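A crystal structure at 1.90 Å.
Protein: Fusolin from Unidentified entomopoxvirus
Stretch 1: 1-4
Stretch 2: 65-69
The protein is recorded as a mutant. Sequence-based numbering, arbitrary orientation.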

ATOM      1  N   HIS A   1      25.447 -22.755   6.741  1.00 14.62           N
ATOM      2  CA  HIS A   1      24.001 -22.982   6.654  1.00 14.15           C
ATOM      3  C   HIS A   1      23.281 -22.022   7.574  1.00 13.02           C
ATOM      4  O   HIS A   1      23.705 -21.756   8.703  1.00 10.38           O
ATOM      5  N   GLY A   2      22.177 -21.525   7.091  1.00 10.35           N
ATOM      6  CA  GLY A   2      21.411 -20.542   7.835  1.00 10.36           C
ATOM      7  C   GLY A   2      20.412 -19.808   6.993  1.00 12.90           C
ATOM      8  O   GLY A   2      20.262 -20.084   5.800  1.00 12.51           O
ATOM      9  N   TYR A   3      19.702 -18.900   7.640  1.00 10.08           N
ATOM     10  CA  TYR A   3      18.636 -18.115   7.049  1.00  9.92           C
ATOM     11  C   TYR A   3      18.439 -16.801   7.827  1.00 11.81           C
ATOM     12  O   TYR A   3      18.879 -16.671   8.972  1.00  9.35           O
ATOM     13  N   ILE A   4      17.804 -15.836   7.176  1.00 10.57           N
ATOM     14  CA  ILE A   4      17.474 -14.545   7.788  1.00 11.11           C
ATOM     15  C   ILE A   4      16.335 -14.801   8.758  1.00 14.45           C
ATOM     16  O   ILE A   4      15.336 -15.379   8.332  1.00 13.90           O
ATOM     17  N   GLN A  65      14.596 -27.477   3.560  1.00 11.80           N
ATOM     18  CA  GLN A  65      15.972 -26.977   3.375  1.00 11.67           C
ATOM     19  C   GLN A  65      16.040 -25.467   3.446  1.00 13.80           C
ATOM     20  O   GLN A  65      16.792 -24.862   2.689  1.00 13.17           O
ATOM     21  N   ASP A  66      15.345 -24.856   4.407  1.00 11.44           N
ATOM     22  CA  ASP A  66      15.291 -23.408   4.542  1.00 10.37           C
ATOM     23  C   ASP A  66      16.642 -22.812   4.943  1.00 13.27           C
ATOM     24  O   ASP A  66      16.825 -21.648   4.715  1.00 13.44           O
ATOM     25  N   ASN A  67      17.602 -23.615   5.448  1.00 11.45           N
ATOM     26  CA  ASN A  67      18.945 -23.174   5.814  1.00  9.68           C
ATOM     27  C   ASN A  67      19.945 -23.495   4.681  1.00 13.26           C
ATOM     28  O   ASN A  67      21.126 -23.223   4.850  1.00 13.18           O
ATOM     29  N   GLU A  68      19.488 -24.093   3.542  1.00 11.40           N
ATOM     30  CA  GLU A  68      20.367 -24.445   2.432  1.00 10.78           C
ATOM     31  C   GLU A  68      19.861 -23.845   1.105  1.00 13.65           C
ATOM     32  O   GLU A  68      19.837 -24.502   0.068  1.00 11.87           O
ATOM     33  N   TYR A  69      19.541 -22.552   1.130  1.00  9.20           N
ATOM     34  CA  TYR A  69      19.187 -21.824  -0.079  1.00  9.23           C
ATOM     35  C   TYR A  69      20.494 -21.277  -0.562  1.00 13.22           C
ATOM     36  O   TYR A  69      20.858 -20.131  -0.277  1.00 12.19           O
TER

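The N-terminal residues of fusolin lie against a type I beta turn that runs from Gln65 to Glu68. The turn is closed by a backbone hydrogen bond from Glu68 N to Gln65 O, 2.9 Å.

His1 points toward the turn with chi1 in the m well and chi2 at 55°. Its ring meets Glu68 at the edge, near the ring plane. There His1 NE2 donates a short hydrogen bond to Glu68 OE1 at 2.5 Å. Glu68 starts sideways, but its extended t, t chain brings the carboxylate to the ring. Asn67 also lies beside His1: His1 CD2 is 3.8 Å from Asn67 OD1. The backbone adds a CA-H...O contact, with His1 CA 3.4 Å from Asn67 O.

Gly2 has no side chain, and its backbone comes close to the turn. Gly2 N donates to Asn67 O at 3.0 Å, so this carbonyl serves both His1 and Gly2. In return, Asn67 CA approaches Gly2 O at 3.4 Å in a second CA-H...O contact. A water then bridges the two stretches. It donates to Gly2 O and to Asp66 O, its oxygen 2.7 Å from each, and accepts from Tyr69 N at 3.1 Å. It therefore links two carbonyls that cannot bond each other directly.

Tyr3 also points toward the turn, with chi1 p at 44°. Tyr3 CB sits 3.6 Å from Asp66 O, which lies at the edge of the Tyr3 ring, near its plane. Tyr3 CD2 packs 3.7 Å from Asn67 CB, and Tyr3 CE2 is 3.8 Å from Asp66 OD1. Asp66 and Asn67 both adopt p rotamers and set off sideways; the end of Asp66 comes nearer to Tyr3. Asp66 OD2 and Asn67 ND2 are hydrogen-bonded elsewhere in the structure.

Ile4, chi1 m and chi2 t, is buried but out of reach of the turn.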

ATOM      1  CB  HIS A   1      23.602 -24.407   6.988  1.00 15.22           C
ATOM      2  CG  HIS A   1      23.797 -25.388   5.870  1.00 19.29           C
ATOM      3  ND1 HIS A   1      25.017 -25.553   5.253  1.00 21.60           N
ATOM      4  CD2 HIS A   1      22.921 -26.259   5.330  1.00 20.82           C
ATOM      5  CE1 HIS A   1      24.843 -26.508   4.355  1.00 21.02           C
ATOM      6  NE2 HIS A   1      23.613 -27.004   4.419  1.00 21.00           N
ATOM      7  CB  TYR A   3      17.314 -18.917   6.994  1.00  9.89           C
ATOM      8  CG  TYR A   3      16.993 -19.684   8.260  1.00 13.92           C
ATOM      9  CD1 TYR A   3      16.660 -19.021   9.435  1.00 16.15           C
ATOM     10  CD2 TYR A   3      17.135 -21.073   8.315  1.00 15.42           C
ATOM     11  CE1 TYR A   3      16.529 -19.702  10.636  1.00 16.04           C
ATOM     12  CE2 TYR A   3      16.922 -21.774   9.504  1.00 16.76           C
ATOM     13  CZ  TYR A   3      16.643 -21.077  10.665  1.00 22.42           C
ATOM     14  OH  TYR A   3      16.400 -21.693  11.860  1.00 20.73           O
ATOM     15  CB  ILE A   4      17.059 -13.411   6.817  1.00 14.14           C
ATOM     16  CG1 ILE A   4      17.818 -13.391   5.478  1.00 15.61           C
ATOM     17  CG2 ILE A   4      17.160 -12.051   7.524  1.00 14.21           C
ATOM     18  CD1 ILE A   4      16.983 -12.603   4.378  1.00 17.39           C
ATOM     19  CB  GLN A  65      16.514 -27.474   2.023  1.00 13.00           C
ATOM     20  CG  GLN A  65      16.684 -28.993   1.975  1.00 24.63           C
ATOM     21  CD  GLN A  65      17.798 -29.458   2.880  1.00 44.35           C
ATOM     22  OE1 GLN A  65      18.968 -29.101   2.713  1.00 39.62           O
ATOM     23  NE2 GLN A  65      17.462 -30.149   3.940  1.00 38.51           N
ATOM     24  CB  ASP A  66      14.186 -22.971   5.522  1.00 13.06           C
ATOM     25  CG  ASP A  66      14.289 -23.426   6.976  1.00 23.82           C
ATOM     26  OD1 ASP A  66      15.164 -24.291   7.289  1.00 25.31           O
ATOM     27  OD2 ASP A  66      13.481 -22.966   7.780  1.00 23.86           O
ATOM     28  CB  ASN A  67      19.350 -23.832   7.144  1.00  7.81           C
ATOM     29  CG  ASN A  67      19.575 -25.331   7.039  1.00 17.84           C
ATOM     30  OD1 ASN A  67      19.212 -25.978   6.046  1.00 14.42           O
ATOM     31  ND2 ASN A  67      20.116 -25.918   8.061  1.00 13.12           N
ATOM     32  CB  GLU A  68      20.548 -25.974   2.334  1.00 12.86           C
ATOM     33  CG  GLU A  68      21.801 -26.373   1.575  1.00 19.32           C
ATOM     34  CD  GLU A  68      22.074 -27.866   1.581  1.00 40.37           C
ATOM     35  OE1 GLU A  68      22.985 -28.301   2.325  1.00 29.52           O
ATOM     36  OE2 GLU A  68      21.338 -28.610   0.898  1.00 26.04           O
ATOM     37  CB  TYR A  69      18.116 -20.754   0.176  1.00  8.21           C
ATOM     38  CG  TYR A  69      16.717 -21.297   0.048  1.00  8.32           C
ATOM     39  CD1 TYR A  69      16.287 -22.355   0.830  1.00  9.19           C
ATOM     40  CD2 TYR A  69      15.805 -20.724  -0.834  1.00  8.73           C
ATOM     41  CE1 TYR A  69      15.023 -22.908   0.662  1.00 11.34           C
ATOM     42  CE2 TYR A  69      14.511 -21.204  -0.943  1.00  7.78           C
ATOM     43  CZ  TYR A  69      14.131 -22.329  -0.229  1.00 16.70           C
ATOM     44  OH  TYR A  69      12.863 -22.835  -0.354  1.00 14.04           O
TER
HETATM   45  O   HOH W   1      18.976 -20.575   3.458  1.00  8.88           O